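Side-chain contacts in AlkD2 (Streptococcus mutans, PDB 6M9M), which is of unknown function but binds inosine-5'-monophosphate and belongs to the HEAT-like repeat family of DNA glycosylases: residues L45-D50 / Y57-F62; E145-I150 / D178-E183; A151-K154 / Y160-K163. One frame throughout, in Å; residues are numbered along the deposited sequence.

Contact 1 of 3, residues L45-D50 / Y57-F62; sequences LAYQSD and YAVFLF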
loop_
_atom_site.group_PDB
_atom_site.type_symbol
_atom_site.label_atom_id
_atom_site.label_comp_id
_atom_site.label_asym_id
_atom_site.label_seq_id
_atom_site.Cartn_x
_atom_site.Cartn_y
_atom_site.Cartn_z
ATOM N N LEU A 45 19.660 6.034 3.745
ATOM C CA LEU A 45 20.830 5.167 3.825
ATOM C C LEU A 45 20.417 3.715 4.020
ATOM O O LEU A 45 20.959 2.814 3.368
ATOM C CB LEU A 45 21.767 5.620 4.943
ATOM C CG LEU A 45 23.120 4.902 4.958
ATOM C CD1 LEU A 45 23.935 5.178 3.699
ATOM C CD2 LEU A 45 23.884 5.312 6.219
ATOM N N ALA A 46 19.441 3.468 4.889
ATOM C CA ALA A 46 18.987 2.102 5.114
ATOM C C ALA A 46 18.353 1.509 3.856
ATOM O O ALA A 46 18.488 0.308 3.597
ATOM C CB ALA A 46 18.013 2.057 6.288
ATOM N N TYR A 47 17.648 2.327 3.068
ATOM C CA TYR A 47 16.988 1.822 1.869
ATOM C C TYR A 47 17.996 1.364 0.820
ATOM O O TYR A 47 17.647 0.557 -0.046
ATOM C CB TYR A 47 15.961 2.842 1.311
ATOM C CG TYR A 47 15.165 2.193 0.191
ATOM C CD1 TYR A 47 14.251 1.184 0.477
ATOM C CD2 TYR A 47 15.395 2.509 -1.138
ATOM C CE1 TYR A 47 13.589 0.514 -0.527
ATOM C CE2 TYR A 47 14.710 1.851 -2.148
ATOM C CZ TYR A 47 13.833 0.837 -1.837
ATOM O OH TYR A 47 13.179 0.170 -2.847
ATOM N N GLN A 48 19.244 1.810 0.902
ATOM C CA GLN A 48 20.258 1.310 -0.010
ATOM C C GLN A 48 20.837 -0.038 0.391
ATOM O O GLN A 48 21.615 -0.612 -0.378
ATOM C CB GLN A 48 21.381 2.317 -0.143
ATOM C CG GLN A 48 20.976 3.494 -0.996
ATOM C CD GLN A 48 20.316 3.055 -2.304
ATOM O OE1 GLN A 48 20.925 2.324 -3.095
ATOM N NE2 GLN A 48 19.054 3.468 -2.512
ATOM N N SER A 49 20.466 -0.571 1.543
ATOM C CA SER A 49 21.011 -1.845 1.980
ATOM C C SER A 49 20.673 -2.956 0.998
ATOM O O SER A 49 19.578 -3.004 0.432
ATOM C CB SER A 49 20.420 -2.185 3.343
ATOM O OG SER A 49 20.870 -3.446 3.798
ATOM N N ASP A 50 21.614 -3.879 0.819
ATOM C CA ASP A 50 21.347 -5.114 0.091
ATOM C C ASP A 50 20.679 -6.174 0.969
ATOM O O ASP A 50 20.453 -7.293 0.500
ATOM C CB ASP A 50 22.609 -5.652 -0.592
ATOM C CG ASP A 50 23.710 -6.012 0.372
ATOM O OD1 ASP A 50 23.478 -5.990 1.598
ATOM O OD2 ASP A 50 24.824 -6.320 -0.117
ATOM N N TYR A 57 12.522 -2.013 6.980
ATOM C CA TYR A 57 12.648 -1.013 8.043
ATOM C C TYR A 57 12.629 0.403 7.472
ATOM O O TYR A 57 11.917 1.284 7.968
ATOM C CB TYR A 57 13.938 -1.312 8.818
ATOM C CG TYR A 57 14.460 -0.192 9.675
ATOM C CD1 TYR A 57 15.326 0.743 9.149
ATOM C CD2 TYR A 57 14.084 -0.061 11.008
ATOM C CE1 TYR A 57 15.825 1.772 9.913
ATOM C CE2 TYR A 57 14.585 0.972 11.790
ATOM C CZ TYR A 57 15.446 1.896 11.226
ATOM O OH TYR A 57 15.971 2.938 11.950
ATOM N N ALA A 58 13.412 0.634 6.415
ATOM C CA ALA A 58 13.501 1.961 5.818
ATOM C C ALA A 58 12.162 2.421 5.265
ATOM O O ALA A 58 11.825 3.610 5.355
ATOM C CB ALA A 58 14.543 1.957 4.701
ATOM N N VAL A 59 11.410 1.509 4.645
ATOM C CA VAL A 59 10.116 1.871 4.072
ATOM C C VAL A 59 9.098 2.168 5.165
ATOM O O VAL A 59 8.264 3.069 5.009
ATOM C CB VAL A 59 9.654 0.824 3.046
ATOM C CG1 VAL A 59 8.292 1.175 2.488
ATOM C CG2 VAL A 59 10.685 0.719 1.914
ATOM N N PHE A 60 9.147 1.448 6.293
ATOM C CA PHE A 60 8.325 1.866 7.427
ATOM C C PHE A 60 8.680 3.295 7.847
ATOM O O PHE A 60 7.793 4.109 8.132
ATOM C CB PHE A 60 8.444 0.900 8.619
ATOM C CG PHE A 60 7.655 -0.383 8.465
ATOM C CD1 PHE A 60 6.273 -0.350 8.372
ATOM C CD2 PHE A 60 8.288 -1.615 8.453
ATOM C CE1 PHE A 60 5.542 -1.529 8.241
ATOM C CE2 PHE A 60 7.558 -2.790 8.331
ATOM C CZ PHE A 60 6.184 -2.746 8.230
ATOM N N LEU A 61 9.979 3.616 7.924
ATOM C CA LEU A 61 10.376 4.989 8.236
ATOM C C LEU A 61 9.818 5.987 7.226
ATOM O O LEU A 61 9.303 7.043 7.603
ATOM C CB LEU A 61 11.893 5.122 8.317
ATOM C CG LEU A 61 12.625 4.536 9.522
ATOM C CD1 LEU A 61 14.122 4.822 9.353
ATOM C CD2 LEU A 61 12.103 5.124 10.814
ATOM N N PHE A 62 9.915 5.674 5.929
ATOM C CA PHE A 62 9.357 6.566 4.924
ATOM C C PHE A 62 7.876 6.825 5.207
ATOM O O PHE A 62 7.407 7.960 5.120
ATOM C CB PHE A 62 9.502 5.991 3.507
ATOM C CG PHE A 62 10.919 5.937 2.964
ATOM C CD1 PHE A 62 11.880 6.912 3.259
ATOM C CD2 PHE A 62 11.280 4.911 2.097
ATOM C CE1 PHE A 62 13.169 6.835 2.697
ATOM C CE2 PHE A 62 12.547 4.830 1.564
ATOM C CZ PHE A 62 13.496 5.783 1.863
#
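In the helical hairpin made by helix 36-47 and helix 52-65, Ala46 and Tyr47 of the first helix pack on Tyr57, Ala58, Val59 and Phe62 of the second. Ala58 sits at the middle: its CB lies 3.8 Å from Ala46 CB and 3.5 Å from the backbone N of Tyr47. The small side chain of Ala58 faces the Tyr47 backbone and lets the chains approach, Tyr47 CA and Ala58 CA being 5.3 Å apart, while the Tyr47 ring points past it. The Ala46 methyl also meets the rim of the Tyr57 ring near its plane, CB to CD1 4.1 Å. HEAT-like repeats are built from antiparallel helix pairs, and this hairpin is consistent with that architecture; every side chain that touches here is buried. Tyr47 has its CG anti to the backbone N (chi1 -172°), which lays the ring alongside Val59; Tyr47 CE1 approaches Val59 CG2 to 3.8 Å, the two side chains pointing the same way. Phe62 instead runs across Tyr47 at about a right angle, its CZ 3.9 Å from Tyr47 CB, and the two ring planes are inclined at 56° with centroids 5.9 Å apart. One face of the Phe62 ring carries Ala58 O of the preceding turn, 3.4 Å above the plane toward the rim. Phe74, Ile71 and Met75 of helix 69-79 pack on Phe62 as well, joining the hairpin to the next helix. At the other end of the contact, the hydroxyl of Tyr57 is hydrogen-bonded to Asp30 of helix 21-32.

Contact 2 of 3, residues E145-I150 / D178-E183; sequences EAIRRI and DLVKIE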
loop_
_atom_site.group_PDB
_atom_site.type_symbol
_atom_site.label_atom_id
_atom_site.label_comp_id
_atom_site.label_asym_id
_atom_site.label_seq_id
_atom_site.Cartn_x
_atom_site.Cartn_y
_atom_site.Cartn_z
ATOM N N GLU A 145 -17.324 5.732 -2.605
ATOM C CA GLU A 145 -16.077 6.404 -2.965
ATOM C C GLU A 145 -14.896 5.443 -2.986
ATOM O O GLU A 145 -13.904 5.714 -3.675
ATOM C CB GLU A 145 -15.787 7.562 -2.015
ATOM C CG GLU A 145 -16.776 8.711 -2.088
ATOM C CD GLU A 145 -16.728 9.478 -3.398
ATOM O OE1 GLU A 145 -15.649 9.585 -4.014
ATOM O OE2 GLU A 145 -17.787 9.994 -3.811
ATOM N N ALA A 146 -14.994 4.331 -2.259
ATOM C CA ALA A 146 -14.018 3.258 -2.367
ATOM C C ALA A 146 -14.335 2.368 -3.557
ATOM O O ALA A 146 -13.457 2.072 -4.366
ATOM C CB ALA A 146 -14.001 2.444 -1.076
ATOM N N ILE A 147 -15.590 1.925 -3.673
ATOM C CA ILE A 147 -15.957 0.993 -4.737
ATOM C C ILE A 147 -15.608 1.580 -6.102
ATOM O O ILE A 147 -15.042 0.896 -6.964
ATOM C CB ILE A 147 -17.449 0.623 -4.623
ATOM C CG1 ILE A 147 -17.691 -0.192 -3.348
ATOM C CG2 ILE A 147 -17.911 -0.140 -5.854
ATOM C CD1 ILE A 147 -19.160 -0.360 -2.999
ATOM N N ARG A 148 -15.953 2.854 -6.330
ATOM C CA ARG A 148 -15.723 3.451 -7.643
ATOM C C ARG A 148 -14.236 3.497 -7.967
ATOM O O ARG A 148 -13.819 3.200 -9.096
ATOM C CB ARG A 148 -16.317 4.864 -7.711
ATOM C CG ARG A 148 -16.091 5.556 -9.048
ATOM C CD ARG A 148 -16.545 7.006 -9.053
ATOM N NE ARG A 148 -15.555 7.909 -8.467
ATOM C CZ ARG A 148 -15.686 8.524 -7.292
ATOM N NH1 ARG A 148 -16.770 8.349 -6.550
ATOM N NH2 ARG A 148 -14.725 9.329 -6.862
ATOM N N ARG A 149 -13.418 3.873 -6.986
ATOM C CA ARG A 149 -11.988 4.013 -7.222
ATOM C C ARG A 149 -11.341 2.668 -7.514
ATOM O O ARG A 149 -10.483 2.567 -8.393
ATOM C CB ARG A 149 -11.320 4.653 -6.003
ATOM C CG ARG A 149 -11.526 6.148 -5.941
ATOM C CD ARG A 149 -10.873 6.757 -4.683
ATOM N NE ARG A 149 -10.784 8.196 -4.836
ATOM C CZ ARG A 149 -11.777 9.038 -4.578
ATOM N NH1 ARG A 149 -12.919 8.583 -4.069
ATOM N NH2 ARG A 149 -11.611 10.331 -4.822
ATOM N N ILE A 150 -11.732 1.635 -6.776
ATOM C CA ILE A 150 -11.165 0.309 -6.974
ATOM C C ILE A 150 -11.621 -0.259 -8.311
ATOM O O ILE A 150 -10.823 -0.795 -9.097
ATOM C CB ILE A 150 -11.565 -0.614 -5.809
ATOM C CG1 ILE A 150 -10.984 -0.129 -4.488
ATOM C CG2 ILE A 150 -11.106 -2.041 -6.095
ATOM C CD1 ILE A 150 -11.738 -0.656 -3.264
ATOM N N ASP A 178 -25.157 -4.906 -1.029
ATOM C CA ASP A 178 -26.041 -4.190 -1.939
ATOM C C ASP A 178 -25.247 -3.291 -2.883
ATOM O O ASP A 178 -25.478 -3.279 -4.095
ATOM C CB ASP A 178 -27.077 -3.377 -1.144
ATOM C CG ASP A 178 -27.982 -4.247 -0.264
ATOM O OD1 ASP A 178 -28.233 -5.414 -0.610
ATOM O OD2 ASP A 178 -28.458 -3.751 0.779
ATOM N N LEU A 179 -24.273 -2.555 -2.351
ATOM C CA LEU A 179 -23.551 -1.606 -3.192
ATOM C C LEU A 179 -22.618 -2.313 -4.169
ATOM O O LEU A 179 -22.445 -1.857 -5.305
ATOM C CB LEU A 179 -22.758 -0.639 -2.324
ATOM C CG LEU A 179 -23.583 0.234 -1.382
ATOM C CD1 LEU A 179 -22.650 1.088 -0.542
ATOM C CD2 LEU A 179 -24.533 1.082 -2.195
ATOM N N VAL A 180 -21.975 -3.400 -3.746
ATOM C CA VAL A 180 -21.090 -4.105 -4.671
ATOM C C VAL A 180 -21.907 -4.757 -5.783
ATOM O O VAL A 180 -21.512 -4.732 -6.954
ATOM C CB VAL A 180 -20.170 -5.089 -3.923
ATOM C CG1 VAL A 180 -19.334 -5.909 -4.896
ATOM C CG2 VAL A 180 -19.251 -4.314 -2.981
ATOM N N LYS A 181 -23.078 -5.313 -5.448
ATOM C CA LYS A 181 -23.945 -5.897 -6.468
ATOM C C LYS A 181 -24.308 -4.865 -7.531
ATOM O O LYS A 181 -24.232 -5.139 -8.732
ATOM C CB LYS A 181 -25.192 -6.475 -5.795
ATOM C CG LYS A 181 -26.225 -7.101 -6.725
ATOM C CD LYS A 181 -27.350 -7.772 -5.921
ATOM C CE LYS A 181 -28.435 -8.362 -6.815
ATOM N NZ LYS A 181 -29.470 -9.063 -6.006
ATOM N N ILE A 182 -24.689 -3.662 -7.106
ATOM C CA ILE A 182 -25.029 -2.610 -8.059
ATOM C C ILE A 182 -23.845 -2.287 -8.963
ATOM O O ILE A 182 -24.003 -2.118 -10.177
ATOM C CB ILE A 182 -25.538 -1.365 -7.311
ATOM C CG1 ILE A 182 -26.924 -1.632 -6.728
ATOM C CG2 ILE A 182 -25.559 -0.151 -8.237
ATOM C CD1 ILE A 182 -27.360 -0.604 -5.723
ATOM N N GLU A 183 -22.648 -2.169 -8.389
ATOM C CA GLU A 183 -21.475 -1.881 -9.205
ATOM C C GLU A 183 -21.232 -2.990 -10.225
ATOM O O GLU A 183 -21.039 -2.720 -11.415
ATOM C CB GLU A 183 -20.255 -1.695 -8.301
ATOM C CG GLU A 183 -18.932 -1.598 -9.038
ATOM C CD GLU A 183 -18.827 -0.380 -9.930
ATOM O OE1 GLU A 183 -19.402 0.677 -9.584
ATOM O OE2 GLU A 183 -18.164 -0.485 -10.978
#
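Between residues 145-150 and 178-183 every touch from the first helix is made by one side chain, Ile147, and one of its partners is the aliphatic part of an acid, Glu183. The two branches of the isoleucine divide the work. Its CG2, anti to the backbone N, lies against Glu183, 3.6 Å from CG and 3.7 Å from CB, and the two chains run alongside in opposite senses. Its CG1 arm reaches the preceding turn, where CD1 meets Leu179 CB at 3.7 Å and Val180 CG2 at 4.0 Å; Leu179 crosses it at about a right angle. The axes of the two short segments approach to 10.7 Å, their N-to-C directions 33° apart, a wide spacing bridged by Ile147. Flanking residues add to the packing, Leu179 touching Pro143 and Asn144, and Glu183 touching Ala151. Val180 also packs on Ile172 of helix 159-175, the helix that lies between these two in the chain; all three are among the last four helices of the HEAT-like array. Glu183 bends at chi2 (64°), and its carboxylate OE2 is hydrogen-bonded to Trp187 NE1. Away from this interface, Glu145 OE1 gathers both arginines of its helix: Arg149 NH1 at 2.9 Å on the anti lone pair, and Arg148 NH2 at 3.0 Å on the syn side, tilted out of the carboxylate plane. Arg149 NH1 also bonds to Glu145 O, and its NE forms a salt bridge with Asp112. Chemically, the touches between the two segments are carbon packing, and Glu183 can offer its methylenes to Ile147 while its acid end is held by Trp187.

Contact 3 of 3, residues A151-K154 / Y160-K163; sequences ADLK and YVRK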
loop_
_atom_site.group_PDB
_atom_site.type_symbol
_atom_site.label_atom_id
_atom_site.label_comp_id
_atom_site.label_asym_id
_atom_site.label_seq_id
_atom_site.Cartn_x
_atom_site.Cartn_y
_atom_site.Cartn_z
ATOM N N ALA A 151 -12.923 -0.144 -8.600
ATOM C CA ALA A 151 -13.483 -0.740 -9.812
ATOM C C ALA A 151 -12.919 -0.096 -11.073
ATOM O O ALA A 151 -12.898 -0.747 -12.124
ATOM C CB ALA A 151 -15.011 -0.633 -9.784
ATOM N N ASP A 152 -12.433 1.150 -10.986
ATOM C CA ASP A 152 -11.795 1.773 -12.130
ATOM C C ASP A 152 -10.573 1.000 -12.614
ATOM O O ASP A 152 -10.141 1.194 -13.756
ATOM C CB ASP A 152 -11.323 3.194 -11.809
ATOM C CG ASP A 152 -12.443 4.207 -11.728
ATOM O OD1 ASP A 152 -13.488 4.009 -12.375
ATOM O OD2 ASP A 152 -12.241 5.242 -11.038
ATOM N N LEU A 153 -9.967 0.175 -11.759
ATOM C CA LEU A 153 -8.792 -0.602 -12.114
ATOM C C LEU A 153 -9.123 -2.030 -12.533
ATOM O O LEU A 153 -8.212 -2.862 -12.657
ATOM C CB LEU A 153 -7.768 -0.578 -10.976
ATOM C CG LEU A 153 -6.891 0.671 -10.871
ATOM C CD1 LEU A 153 -7.673 1.924 -10.554
ATOM C CD2 LEU A 153 -5.796 0.449 -9.838
ATOM N N LYS A 154 -10.401 -2.318 -12.823
ATOM C CA LYS A 154 -10.795 -3.680 -13.202
ATOM C C LYS A 154 -10.219 -4.133 -14.544
ATOM O O LYS A 154 -10.190 -5.343 -14.810
ATOM C CB LYS A 154 -12.320 -3.801 -13.224
ATOM C CG LYS A 154 -13.006 -2.966 -14.288
ATOM C CD LYS A 154 -14.494 -2.846 -14.000
ATOM C CE LYS A 154 -15.196 -2.028 -15.067
ATOM N NZ LYS A 154 -14.794 -0.588 -15.002
ATOM N N TYR A 160 -0.996 -8.744 -10.908
ATOM C CA TYR A 160 -0.738 -8.405 -9.515
ATOM C C TYR A 160 -1.709 -7.343 -9.037
ATOM O O TYR A 160 -2.294 -7.457 -7.958
ATOM C CB TYR A 160 0.714 -7.922 -9.439
ATOM C CG TYR A 160 1.302 -7.557 -8.080
ATOM C CD1 TYR A 160 1.456 -8.508 -7.084
ATOM C CD2 TYR A 160 1.826 -6.289 -7.853
ATOM C CE1 TYR A 160 2.064 -8.186 -5.864
ATOM C CE2 TYR A 160 2.433 -5.965 -6.663
ATOM C CZ TYR A 160 2.551 -6.909 -5.668
ATOM O OH TYR A 160 3.191 -6.548 -4.489
ATOM N N VAL A 161 -1.894 -6.296 -9.836
ATOM C CA VAL A 161 -2.884 -5.277 -9.515
ATOM C C VAL A 161 -4.283 -5.884 -9.476
ATOM O O VAL A 161 -5.055 -5.645 -8.541
ATOM C CB VAL A 161 -2.799 -4.101 -10.502
ATOM C CG1 VAL A 161 -3.925 -3.101 -10.223
ATOM C CG2 VAL A 161 -1.447 -3.391 -10.392
ATOM N N ARG A 162 -4.649 -6.651 -10.511
ATOM C CA ARG A 162 -6.020 -7.146 -10.612
ATOM C C ARG A 162 -6.409 -8.027 -9.431
ATOM O O ARG A 162 -7.561 -8.005 -8.995
ATOM C CB ARG A 162 -6.248 -7.897 -11.920
ATOM C CG ARG A 162 -6.178 -7.036 -13.162
ATOM C CD ARG A 162 -6.720 -7.743 -14.388
ATOM N NE ARG A 162 -6.048 -9.003 -14.695
ATOM C CZ ARG A 162 -4.936 -9.132 -15.417
ATOM N NH1 ARG A 162 -4.319 -8.073 -15.911
ATOM N NH2 ARG A 162 -4.435 -10.341 -15.654
ATOM N N LYS A 163 -5.471 -8.827 -8.909
ATOM C CA LYS A 163 -5.796 -9.648 -7.747
ATOM C C LYS A 163 -6.125 -8.775 -6.546
ATOM O O LYS A 163 -7.070 -9.057 -5.804
ATOM C CB LYS A 163 -4.644 -10.595 -7.439
ATOM C CG LYS A 163 -4.513 -11.702 -8.476
ATOM C CD LYS A 163 -3.383 -12.653 -8.158
ATOM C CE LYS A 163 -3.423 -13.866 -9.073
ATOM N NZ LYS A 163 -2.306 -14.806 -8.799
#
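Apolar packing across the bend that leads from helix 143-151 into helix 159-175 rests on Leu153 and Val161, whose methyls Leu153 CD2 and Val161 CG1 are 4.0 Å apart. The two side chains meet at a slant, both buried. Val161 turns CG1 anti to its own backbone N (chi1 175°), which brings that methyl to the leucine. Arg124 and Thr127 of helix 120-129 touch Val161 and Leu153 respectively, covering the pair from that helix.

A second, looser packing contact joins backbone to side chain: Arg162 CD lies 4.2 Å from Lys154 O, near the place where the backbones are closest, Lys154 CA to Arg162 CA 6.4 Å. This is a turn between successive helices of the HEAT-like array. Ala151 to Lys154 forms a type I beta turn as helix 143-151 gives way to the loop. Just before helix 159-175, the Ser158 hydroxyl oxygen is hydrogen-bonded to Val161 N in its first turn.

Polar bonds lie within the turn or lead outward. Lys154 N donates to Ala151 O at 3.0 Å, closing the turn; the lysine chain folds back over it and NZ makes a weak bond of 3.5 Å to the same oxygen, while its ammonium group forms a cation-pi contact with Trp187. The Arg162 guanidinium finds its partners outside the two segments: NE is hydrogen-bonded to Gln196 OE1 of helix 192-201, and NH1 to the backbone oxygen of Asp156 in the loop.

How the contacts relate
From the N terminus, contact 1 comes first and closes the short connection between helix 36-47 and helix 52-65. Contact 2 opens far later, on helix 143-151, and closes on helix 177-185. Contact 3 is nested inside that loop, spanning the turn from helix 143-151 into helix 159-175. Contacts 2 and 3 have centres about 13 Å apart and touch at Glu183 OE2 and Ala151 CB, 3.4 Å. Between them they link helices 143-151, 159-175 and 177-185. Contact 1 lies on the opposite side of the chain's centre, its centre about 36 Å from that of contact 2 and about 28 Å from that of contact 3.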